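Local coordinates for major capsid protein (Paramecium bursaria Chlorella virus 1, PDB 5TIP) that self-assembles as trimers, together with penton and minor capsid proteins, into the large icosahedral shell of a chlorovirus, at residues Glu72-Lys77 and Gln198-Val203; Thr84-Glu89 and Tyr126-Met131; Asp110-Tyr115 and Val148-Phe153. All coordinates share one frame; numbering follows the deposited sequence.

Contact 1. Residues Glu72-Lys77 and Gln198-Val203; sequences EFVLTK and QPTMSV
Phe73 and Met201 stand side by side and point the same way, rising from a non-hydrogen-bonded pair of two antiparallel strands, 72-76 and 200-203, whose directions differ by 167°. Met201 CG lies 3.5 Å from Phe73 CE1. The bend at the last torsion (chi3 -31°) brings Met201 CE to 3.6 Å from Phe73 CE1. The sulfur makes an oblique Met-aromatic contact, with Met201 SD 5.0 Å from the centroid of the Phe73 ring. Nearby, Leu75 and Pro199 cross at a slant, and Leu75 CD2 comes to 3.5 Å from Pro199 CB.

The opposite face carries Glu72, Val74, Thr200 and Ser202. Val74 and Thr200 again run side by side, and Val74 CB is 3.3 Å from Thr200 OG1. Ser202 OG sits between its own backbone N and carbonyl carbon (chi1 60°), close against CB of Glu72, and bonds to Trp204 NE1. The Glu72 carboxylate forms salt bridges with Arg145 and with Arg328 of a second subunit.

Glu72 and Ser202 pair through both backbone bonds, the shorter being Glu72 N to Ser202 O at 2.8 Å, and Val74 N donates to Thr200 O. Beyond this the pairing opens: Thr200 N is buried without a partner in the model, and a water instead bridges the carbonyls of Val74 and Gln198, 2.6 Å from Val74 O.

Leu91 and Leu178 pack against the Phe73 side chain, Leu178 coming from strand 172-178 of another sheet. Adjacent antiparallel strands with an apolar face turned to a second sheet, and a more polar face that reaches a neighbouring subunit through Glu72, are what one expects in a jelly-roll sandwich, here the N-terminal one of this double jelly-roll capsid protein.

Contact 2. Residues Thr84-Glu89 and Tyr126-Met131; sequences TYYPAE and YNYRRM
Tyr86 lays one ring face against the extended side chain of Arg129, the two crossing at about a right angle. Tyr86 is the N-cap residue of helix 87-91, and its ring packs that helix start against helix 122-132 within the N-terminal jelly-roll domain. The aliphatic part of the arginine does most of the touching: Arg129 CG is 3.6 Å from Tyr86 CE1, and Arg129 CD is 3.4 Å from Tyr86 OH. Farther out, Arg129 NE lies over the same ring, whose plane is turned only 21° from the guanidinium. A separate residue, Arg113, makes a cation-pi contact with Tyr86.

Tyr85 meets the arginine quite differently. Its ring plane stands 82° from the guanidinium, and Tyr85 CD1 comes to 3.9 Å from Arg129 NH2. Within the segment, Tyr86 CD2 sits over the centre of the Tyr85 ring. The charged group has firmer partners outside: NE forms a salt bridge with Asp133 OD2, which also accepts a hydrogen bond from the backbone N of Tyr86, while NH2 bonds to Gly300 O, next to the glycosylated Asn301. A single acidic residue thus ties the cap and the arginine together.

A water donates to Tyr86 OH and accepts a weak bond from Arg129 NH1. Glu89 accepts a hydrogen bond from Tyr128, with Arg113 and Tyr271 taking the second carboxylate oxygen, OE2. The bond runs 2.8 Å from Tyr128 OH to Glu89 OE1, which lies near the plane of the tyrosine ring and accepts through its anti lone pair.

Contact 3. Residues Asp110-Tyr115 and Val148-Phe153; sequences DWFRTY and VPLIFF
Phe112, on helix 109-119, and Ile151 of segment 148-153 are the nearest CA pair across the segments, 8.5 Å apart, and no direct hydrogen bond joins the two. Side chains fill the gap, with Ile151 at the centre. Its CG1 takes the crowded position between the backbone N and the carbonyl carbon (chi1 48°), and an extended second torsion (chi2 -175°) carries CD1 forward between two aromatic rings. Both meet the methyl through CH-pi contacts over a face: Ile151 CD1 is 4.0 Å from the centroid of the Tyr115 ring and 4.3 Å from that of Phe112. The isoleucine slides past each of them in the opposite direction. Trp111 meets the same methyl obliquely, its NE1 lying 3.8 Å from Ile151 CD1.

Phe112 extends the contact back along the chain. Leu150 CD2 is at the edge of its ring, near the plane, 4.1 Å from Phe112 CZ, while Phe112 CE2 meets Val148 CG1 and comes to 3.6 Å from Pro149 O. A water also links the segments, donating to Ile151 O at 2.9 Å and accepting a weak bond from Trp111 NE1 in the plane of the indole. On the helix, Asp110 O accepts hydrogen bonds from both Thr114 N and Thr114 OG1, which reach it from opposite faces of its plane.

His107 of strand 102-108 packs on Phe112 and Ile151, and Leu92 at the start of strand 92-99 lies against Val148 and Leu150. Val148 and Leu150 hydrogen-bond through their backbones to Val71 and Ile69 of strand 65-76. The helix also reaches strand 412-426 of the second jelly roll, where Trp111 meets Lys418 and Asp110 bonds to Tyr416, while Pro149 touches Tyr339 of a second subunit.

Overall arrangement
All three contacts belong to the N-terminal jelly-roll region, and contacts 2 and 3 both fall in the chain between the two strands of contact 1. Contact 3 lies nearest the middle of the chain, about 4 Å between centres. The centres of contacts 2 and 3 are about 12 Å apart, and those of contacts 1 and 3 about 18 Å apart. Phe73 of contact 1 touches both others, packing on Ala88 and on Val148. Contacts 2 and 3 share a salt bridge, Glu89 OE2 to Arg113 NE at 2.5 Å. The Arg129 side chain of contact 2 is about 7 Å from a bound glucose, the Leu75 side chain of contact 1 about 14 Å from a bound galactose.

Contact 1. Residues Glu72-Lys77 and Gln198-Val203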
loop_
_atom_site.group_PDB
_atom_site.type_symbol
_atom_site.label_atom_id
_atom_site.label_comp_id
_atom_site.label_asym_id
_atom_site.label_seq_id
_atom_site.Cartn_x
_atom_site.Cartn_y
_atom_site.Cartn_z
ATOM N N GLU A 72 24.303 -6.026 -8.760
ATOM C CA GLU A 72 24.166 -5.046 -9.828
ATOM C C GLU A 72 24.526 -5.681 -11.164
ATOM O O GLU A 72 25.564 -6.342 -11.285
ATOM C CB GLU A 72 25.049 -3.824 -9.568
ATOM C CG GLU A 72 24.645 -3.023 -8.339
ATOM C CD GLU A 72 25.386 -1.704 -8.226
ATOM O OE1 GLU A 72 26.153 -1.370 -9.153
ATOM O OE2 GLU A 72 25.208 -1.003 -7.206
ATOM N N PHE A 73 23.668 -5.479 -12.161
ATOM C CA PHE A 73 23.934 -5.889 -13.530
ATOM C C PHE A 73 23.861 -4.680 -14.452
ATOM O O PHE A 73 23.123 -3.724 -14.195
ATOM C CB PHE A 73 22.943 -6.951 -14.026
ATOM C CG PHE A 73 23.134 -8.306 -13.412
ATOM C CD1 PHE A 73 24.311 -9.010 -13.605
ATOM C CD2 PHE A 73 22.119 -8.898 -12.677
ATOM C CE1 PHE A 73 24.483 -10.265 -13.053
ATOM C CE2 PHE A 73 22.285 -10.153 -12.124
ATOM C CZ PHE A 73 23.469 -10.838 -12.311
ATOM N N VAL A 74 24.637 -4.733 -15.530
ATOM C CA VAL A 74 24.564 -3.755 -16.607
ATOM C C VAL A 74 24.291 -4.515 -17.897
ATOM O O VAL A 74 25.126 -5.312 -18.342
ATOM C CB VAL A 74 25.851 -2.926 -16.718
ATOM C CG1 VAL A 74 25.746 -1.960 -17.876
ATOM C CG2 VAL A 74 26.118 -2.183 -15.419
ATOM N N LEU A 75 23.125 -4.273 -18.490
ATOM C CA LEU A 75 22.678 -4.997 -19.670
ATOM C C LEU A 75 22.338 -4.024 -20.789
ATOM O O LEU A 75 21.962 -2.874 -20.545
ATOM C CB LEU A 75 21.454 -5.869 -19.363
ATOM C CG LEU A 75 21.584 -6.878 -18.223
ATOM C CD1 LEU A 75 20.278 -7.627 -18.019
ATOM C CD2 LEU A 75 22.709 -7.845 -18.516
ATOM N N THR A 76 22.480 -4.503 -22.022
ATOM C CA THR A 76 22.082 -3.774 -23.220
ATOM C C THR A 76 21.017 -4.590 -23.936
ATOM O O THR A 76 21.253 -5.752 -24.279
ATOM C CB THR A 76 23.280 -3.519 -24.138
ATOM O OG1 THR A 76 24.233 -2.688 -23.465
ATOM C CG2 THR A 76 22.836 -2.832 -25.419
ATOM N N LYS A 77 19.849 -3.990 -24.155
ATOM C CA LYS A 77 18.738 -4.720 -24.747
ATOM C C LYS A 77 18.886 -4.784 -26.261
ATOM O O LYS A 77 19.388 -3.851 -26.893
ATOM C CB LYS A 77 17.403 -4.070 -24.369
ATOM C CG LYS A 77 17.150 -2.703 -24.989
ATOM C CD LYS A 77 16.110 -1.916 -24.199
ATOM C CE LYS A 77 14.827 -2.706 -23.999
ATOM N NZ LYS A 77 14.114 -2.978 -25.277
ATOM N N GLN A 198 28.311 -9.221 -23.263
ATOM C CA GLN A 198 28.257 -9.964 -22.017
ATOM C C GLN A 198 27.920 -9.030 -20.856
ATOM O O GLN A 198 28.305 -7.857 -20.858
ATOM C CB GLN A 198 29.585 -10.669 -21.755
ATOM C CG GLN A 198 29.882 -11.801 -22.723
ATOM C CD GLN A 198 28.944 -12.980 -22.545
ATOM O OE1 GLN A 198 28.416 -13.210 -21.458
ATOM N NE2 GLN A 198 28.729 -13.733 -23.616
ATOM N N PRO A 199 27.208 -9.528 -19.849
ATOM C CA PRO A 199 26.834 -8.671 -18.722
ATOM C C PRO A 199 28.017 -8.372 -17.818
ATOM O O PRO A 199 28.976 -9.142 -17.728
ATOM C CB PRO A 199 25.776 -9.500 -17.987
ATOM C CG PRO A 199 26.140 -10.907 -18.297
ATOM C CD PRO A 199 26.679 -10.895 -19.702
ATOM N N THR A 200 27.935 -7.229 -17.143
ATOM C CA THR A 200 28.872 -6.861 -16.094
ATOM C C THR A 200 28.163 -6.957 -14.751
ATOM O O THR A 200 27.001 -6.559 -14.625
ATOM C CB THR A 200 29.412 -5.443 -16.301
ATOM O OG1 THR A 200 28.578 -4.747 -17.233
ATOM C CG2 THR A 200 30.829 -5.492 -16.847
ATOM N N MET A 201 28.858 -7.495 -13.752
ATOM C CA MET A 201 28.241 -7.816 -12.475
ATOM C C MET A 201 29.072 -7.255 -11.332
ATOM O O MET A 201 30.302 -7.179 -11.410
ATOM C CB MET A 201 28.080 -9.332 -12.287
ATOM C CG MET A 201 27.324 -9.715 -11.022
ATOM S SD MET A 201 27.395 -11.473 -10.646
ATOM C CE MET A 201 27.493 -12.154 -12.290
ATOM N N SER A 202 28.379 -6.856 -10.268
ATOM C CA SER A 202 29.018 -6.472 -9.020
ATOM C C SER A 202 28.084 -6.833 -7.874
ATOM O O SER A 202 26.860 -6.770 -8.009
ATOM C CB SER A 202 29.362 -4.978 -8.989
ATOM O OG SER A 202 28.201 -4.181 -9.136
ATOM N N VAL A 203 28.676 -7.221 -6.748
ATOM C CA VAL A 203 27.933 -7.634 -5.564
ATOM C C VAL A 203 28.224 -6.636 -4.456
ATOM O O VAL A 203 29.390 -6.327 -4.183
ATOM C CB VAL A 203 28.305 -9.064 -5.129
ATOM C CG1 VAL A 203 27.492 -9.478 -3.914
ATOM C CG2 VAL A 203 28.093 -10.037 -6.277
HETATM O O HOH W 1 26.105 -5.706 -20.689
#

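Contact 2. Residues Thr84-Glu89 and Tyr126-Met131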
loop_
_atom_site.group_PDB
_atom_site.type_symbol
_atom_site.label_atom_id
_atom_site.label_comp_id
_atom_site.label_asym_id
_atom_site.label_seq_id
_atom_site.Cartn_x
_atom_site.Cartn_y
_atom_site.Cartn_z
ATOM N N THR A 84 11.316 -7.523 -23.435
ATOM C CA THR A 84 11.982 -8.093 -22.274
ATOM C C THR A 84 10.967 -8.276 -21.155
ATOM O O THR A 84 9.965 -7.560 -21.080
ATOM C CB THR A 84 13.139 -7.212 -21.779
ATOM O OG1 THR A 84 12.649 -5.901 -21.473
ATOM C CG2 THR A 84 14.227 -7.108 -22.838
ATOM N N TYR A 85 11.236 -9.248 -20.283
ATOM C CA TYR A 85 10.378 -9.520 -19.129
ATOM C C TYR A 85 11.282 -9.888 -17.957
ATOM O O TYR A 85 11.707 -11.042 -17.835
ATOM C CB TYR A 85 9.377 -10.629 -19.431
ATOM C CG TYR A 85 8.307 -10.796 -18.373
ATOM C CD1 TYR A 85 7.356 -9.807 -18.162
ATOM C CD2 TYR A 85 8.240 -11.945 -17.596
ATOM C CE1 TYR A 85 6.373 -9.953 -17.202
ATOM C CE2 TYR A 85 7.258 -12.099 -16.632
ATOM C CZ TYR A 85 6.328 -11.100 -16.441
ATOM O OH TYR A 85 5.348 -11.244 -15.485
ATOM N N TYR A 86 11.558 -8.909 -17.099
ATOM C CA TYR A 86 12.427 -9.077 -15.939
ATOM C C TYR A 86 13.756 -9.747 -16.306
ATOM O O TYR A 86 14.093 -10.802 -15.764
ATOM C CB TYR A 86 11.715 -9.861 -14.845
ATOM C CG TYR A 86 10.510 -9.153 -14.263
ATOM C CD1 TYR A 86 10.640 -8.302 -13.176
ATOM C CD2 TYR A 86 9.244 -9.333 -14.803
ATOM C CE1 TYR A 86 9.543 -7.650 -12.641
ATOM C CE2 TYR A 86 8.140 -8.686 -14.277
ATOM C CZ TYR A 86 8.295 -7.845 -13.195
ATOM O OH TYR A 86 7.199 -7.198 -12.665
ATOM N N PRO A 87 14.532 -9.154 -17.220
ATOM C CA PRO A 87 15.758 -9.835 -17.667
ATOM C C PRO A 87 16.820 -9.931 -16.586
ATOM O O PRO A 87 17.525 -10.945 -16.507
ATOM C CB PRO A 87 16.219 -8.973 -18.850
ATOM C CG PRO A 87 15.682 -7.621 -18.550
ATOM C CD PRO A 87 14.357 -7.849 -17.883
ATOM N N ALA A 88 16.955 -8.904 -15.745
ATOM C CA ALA A 88 17.935 -8.961 -14.666
ATOM C C ALA A 88 17.556 -9.998 -13.619
ATOM O O ALA A 88 18.437 -10.607 -13.001
ATOM C CB ALA A 88 18.081 -7.589 -14.015
ATOM N N GLU A 89 16.257 -10.203 -13.400
ATOM C CA GLU A 89 15.817 -11.240 -12.476
ATOM C C GLU A 89 16.095 -12.627 -13.038
ATOM O O GLU A 89 16.565 -13.515 -12.316
ATOM C CB GLU A 89 14.331 -11.057 -12.170
ATOM C CG GLU A 89 13.700 -12.178 -11.374
ATOM C CD GLU A 89 12.192 -12.062 -11.328
ATOM O OE1 GLU A 89 11.684 -11.157 -10.632
ATOM O OE2 GLU A 89 11.515 -12.865 -12.001
ATOM N N TYR A 126 6.267 -2.113 -8.418
ATOM C CA TYR A 126 6.671 -1.407 -9.629
ATOM C C TYR A 126 8.115 -0.930 -9.539
ATOM O O TYR A 126 8.846 -0.956 -10.539
ATOM C CB TYR A 126 5.737 -0.225 -9.895
ATOM C CG TYR A 126 6.147 0.603 -11.101
ATOM C CD1 TYR A 126 6.141 0.059 -12.368
ATOM C CD2 TYR A 126 6.509 1.936 -10.974
ATOM C CE1 TYR A 126 6.511 0.796 -13.478
ATOM C CE2 TYR A 126 6.875 2.688 -12.086
ATOM C CZ TYR A 126 6.873 2.108 -13.331
ATOM O OH TYR A 126 7.235 2.840 -14.440
ATOM N N ASN A 127 8.541 -0.474 -8.353
ATOM C CA ASN A 127 9.947 -0.107 -8.179
ATOM C C ASN A 127 10.868 -1.300 -8.390
ATOM O O ASN A 127 11.985 -1.143 -8.893
ATOM C CB ASN A 127 10.169 0.489 -6.786
ATOM C CG ASN A 127 11.553 1.107 -6.623
ATOM O OD1 ASN A 127 12.076 1.720 -7.548
ATOM N ND2 ASN A 127 12.150 0.938 -5.440
ATOM N N TYR A 128 10.413 -2.496 -8.008
ATOM C CA TYR A 128 11.210 -3.693 -8.247
ATOM C C TYR A 128 11.364 -3.974 -9.735
ATOM O O TYR A 128 12.415 -4.463 -10.163
ATOM C CB TYR A 128 10.584 -4.896 -7.535
ATOM C CG TYR A 128 11.273 -6.215 -7.822
ATOM C CD1 TYR A 128 12.433 -6.574 -7.150
ATOM C CD2 TYR A 128 10.754 -7.105 -8.754
ATOM C CE1 TYR A 128 13.065 -7.778 -7.406
ATOM C CE2 TYR A 128 11.380 -8.312 -9.015
ATOM C CZ TYR A 128 12.534 -8.642 -8.338
ATOM O OH TYR A 128 13.154 -9.842 -8.596
ATOM N N ARG A 129 10.342 -3.670 -10.543
ATOM C CA ARG A 129 10.486 -3.865 -11.983
ATOM C C ARG A 129 11.369 -2.794 -12.610
ATOM O O ARG A 129 12.049 -3.062 -13.606
ATOM C CB ARG A 129 9.123 -3.896 -12.675
ATOM C CG ARG A 129 9.235 -4.331 -14.127
ATOM C CD ARG A 129 7.906 -4.638 -14.780
ATOM N NE ARG A 129 8.120 -5.151 -16.131
ATOM C CZ ARG A 129 7.152 -5.503 -16.968
ATOM N NH1 ARG A 129 5.883 -5.404 -16.601
ATOM N NH2 ARG A 129 7.456 -5.956 -18.177
ATOM N N ARG A 130 11.365 -1.578 -12.058
ATOM C CA ARG A 130 12.342 -0.584 -12.487
ATOM C C ARG A 130 13.761 -1.084 -12.256
ATOM O O ARG A 130 14.663 -0.809 -13.054
ATOM C CB ARG A 130 12.132 0.736 -11.745
ATOM C CG ARG A 130 10.832 1.455 -12.032
ATOM C CD ARG A 130 10.748 2.704 -11.170
ATOM N NE ARG A 130 11.770 3.683 -11.531
ATOM C CZ ARG A 130 12.246 4.605 -10.701
ATOM N NH1 ARG A 130 11.806 4.665 -9.453
ATOM N NH2 ARG A 130 13.175 5.458 -11.111
ATOM N N MET A 131 13.974 -1.823 -11.166
ATOM C CA MET A 131 15.302 -2.300 -10.815
ATOM C C MET A 131 15.730 -3.517 -11.621
ATOM O O MET A 131 16.920 -3.849 -11.625
ATOM C CB MET A 131 15.363 -2.636 -9.324
ATOM C CG MET A 131 15.162 -1.447 -8.403
ATOM S SD MET A 131 14.804 -1.953 -6.710
ATOM C CE MET A 131 16.260 -2.923 -6.331
HETATM O O HOH W 2 9.536 -4.741 -20.517
HETATM O O HOH W 3 4.564 -6.412 -13.999
#

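Contact 3. Residues Asp110-Tyr115 and Val148-Phe153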
loop_
_atom_site.group_PDB
_atom_site.type_symbol
_atom_site.label_atom_id
_atom_site.label_comp_id
_atom_site.label_asym_id
_atom_site.label_seq_id
_atom_site.Cartn_x
_atom_site.Cartn_y
_atom_site.Cartn_z
ATOM N N ASP A 110 12.974 -18.438 -10.835
ATOM C CA ASP A 110 11.530 -18.635 -10.853
ATOM C C ASP A 110 10.927 -18.414 -9.472
ATOM O O ASP A 110 9.750 -18.051 -9.362
ATOM C CB ASP A 110 11.183 -20.029 -11.375
ATOM C CG ASP A 110 9.686 -20.230 -11.552
ATOM O OD1 ASP A 110 9.102 -19.603 -12.460
ATOM O OD2 ASP A 110 9.092 -21.015 -10.783
ATOM N N TRP A 111 11.706 -18.626 -8.408
ATOM C CA TRP A 111 11.226 -18.254 -7.083
ATOM C C TRP A 111 11.156 -16.740 -6.934
ATOM O O TRP A 111 10.192 -16.211 -6.368
ATOM C CB TRP A 111 12.119 -18.845 -5.997
ATOM C CG TRP A 111 11.814 -18.257 -4.658
ATOM C CD1 TRP A 111 12.636 -17.483 -3.896
ATOM C CD2 TRP A 111 10.584 -18.372 -3.933
ATOM N NE1 TRP A 111 11.998 -17.116 -2.735
ATOM C CE2 TRP A 111 10.737 -17.649 -2.734
ATOM C CE3 TRP A 111 9.369 -19.020 -4.179
ATOM C CZ2 TRP A 111 9.723 -17.559 -1.784
ATOM C CZ3 TRP A 111 8.364 -18.927 -3.236
ATOM C CH2 TRP A 111 8.547 -18.202 -2.053
ATOM N N PHE A 112 12.129 -16.052 -7.462
ATOM C CA PHE A 112 12.124 -14.621 -7.451
ATOM C C PHE A 112 10.856 -14.169 -8.180
ATOM O O PHE A 112 10.204 -13.273 -7.724
ATOM C CB PHE A 112 13.396 -14.069 -8.098
ATOM C CG PHE A 112 14.548 -13.965 -7.172
ATOM C CD1 PHE A 112 14.879 -14.968 -6.357
ATOM C CD2 PHE A 112 15.280 -12.820 -7.101
ATOM C CE1 PHE A 112 15.909 -14.872 -5.497
ATOM C CE2 PHE A 112 16.326 -12.697 -6.206
ATOM C CZ PHE A 112 16.641 -13.744 -5.401
ATOM N N ARG A 113 10.522 -14.809 -9.298
ATOM C CA ARG A 113 9.319 -14.455 -10.043
ATOM C C ARG A 113 8.064 -14.791 -9.246
ATOM O O ARG A 113 7.099 -14.018 -9.241
ATOM C CB ARG A 113 9.306 -15.173 -11.393
ATOM C CG ARG A 113 8.197 -14.727 -12.340
ATOM C CD ARG A 113 8.636 -13.571 -13.233
ATOM N NE ARG A 113 9.089 -12.419 -12.459
ATOM C CZ ARG A 113 8.279 -11.502 -11.945
ATOM N NH1 ARG A 113 6.968 -11.597 -12.125
ATOM N NH2 ARG A 113 8.777 -10.491 -11.248
ATOM N N THR A 114 8.062 -15.943 -8.567
ATOM C CA THR A 114 6.904 -16.339 -7.771
ATOM C C THR A 114 6.764 -15.472 -6.526
ATOM O O THR A 114 5.652 -15.065 -6.167
ATOM C CB THR A 114 7.019 -17.815 -7.385
ATOM O OG1 THR A 114 7.017 -18.620 -8.570
ATOM C CG2 THR A 114 5.857 -18.236 -6.493
ATOM N N TYR A 115 7.882 -15.175 -5.858
ATOM C CA TYR A 115 7.836 -14.311 -4.682
ATOM C C TYR A 115 7.314 -12.926 -5.038
ATOM O O TYR A 115 6.537 -12.333 -4.279
ATOM C CB TYR A 115 9.225 -14.218 -4.051
ATOM C CG TYR A 115 9.320 -13.237 -2.905
ATOM C CD1 TYR A 115 9.009 -13.622 -1.610
ATOM C CD2 TYR A 115 9.725 -11.927 -3.119
ATOM C CE1 TYR A 115 9.094 -12.731 -0.562
ATOM C CE2 TYR A 115 9.813 -11.027 -2.076
ATOM C CZ TYR A 115 9.497 -11.435 -0.799
ATOM O OH TYR A 115 9.583 -10.547 0.249
ATOM N N VAL A 148 19.381 -6.335 -8.407
ATOM C CA VAL A 148 18.613 -7.506 -7.992
ATOM C C VAL A 148 18.836 -7.695 -6.493
ATOM O O VAL A 148 19.943 -8.087 -6.089
ATOM C CB VAL A 148 19.020 -8.757 -8.778
ATOM C CG1 VAL A 148 18.121 -9.925 -8.408
ATOM C CG2 VAL A 148 18.960 -8.485 -10.273
ATOM N N PRO A 149 17.842 -7.423 -5.645
ATOM C CA PRO A 149 18.027 -7.611 -4.200
ATOM C C PRO A 149 17.776 -9.061 -3.803
ATOM O O PRO A 149 16.789 -9.672 -4.219
ATOM C CB PRO A 149 16.982 -6.674 -3.587
ATOM C CG PRO A 149 15.886 -6.648 -4.608
ATOM C CD PRO A 149 16.541 -6.808 -5.963
ATOM N N LEU A 150 18.676 -9.609 -2.994
ATOM C CA LEU A 150 18.503 -10.963 -2.496
ATOM C C LEU A 150 17.497 -10.970 -1.353
ATOM O O LEU A 150 17.317 -9.973 -0.649
ATOM C CB LEU A 150 19.838 -11.546 -2.028
ATOM C CG LEU A 150 20.935 -11.679 -3.087
ATOM C CD1 LEU A 150 22.133 -12.435 -2.528
ATOM C CD2 LEU A 150 20.406 -12.355 -4.344
ATOM N N ILE A 151 16.830 -12.109 -1.176
ATOM C CA ILE A 151 15.745 -12.198 -0.205
ATOM C C ILE A 151 15.967 -13.376 0.734
ATOM O O ILE A 151 15.026 -14.112 1.058
ATOM C CB ILE A 151 14.378 -12.300 -0.908
ATOM C CG1 ILE A 151 14.413 -13.361 -2.010
ATOM C CG2 ILE A 151 13.975 -10.947 -1.476
ATOM C CD1 ILE A 151 13.141 -13.445 -2.826
ATOM N N PHE A 152 17.205 -13.563 1.185
ATOM C CA PHE A 152 17.477 -14.551 2.216
ATOM C C PHE A 152 17.001 -14.019 3.569
ATOM O O PHE A 152 16.495 -12.898 3.681
ATOM C CB PHE A 152 18.960 -14.913 2.229
ATOM C CG PHE A 152 19.414 -15.644 0.996
ATOM C CD1 PHE A 152 18.910 -16.898 0.692
ATOM C CD2 PHE A 152 20.340 -15.074 0.138
ATOM C CE1 PHE A 152 19.324 -17.570 -0.443
ATOM C CE2 PHE A 152 20.757 -15.742 -0.999
ATOM C CZ PHE A 152 20.248 -16.991 -1.289
ATOM N N PHE A 153 17.168 -14.830 4.618
ATOM C CA PHE A 153 16.574 -14.491 5.909
ATOM C C PHE A 153 17.166 -13.208 6.480
ATOM O O PHE A 153 16.444 -12.394 7.070
ATOM C CB PHE A 153 16.738 -15.651 6.896
ATOM C CG PHE A 153 18.167 -15.982 7.224
ATOM C CD1 PHE A 153 18.877 -16.885 6.451
ATOM C CD2 PHE A 153 18.794 -15.403 8.316
ATOM C CE1 PHE A 153 20.188 -17.194 6.754
ATOM C CE2 PHE A 153 20.106 -15.707 8.622
ATOM C CZ PHE A 153 20.804 -16.605 7.841
HETATM O O HOH W 4 12.662 -15.456 0.088
#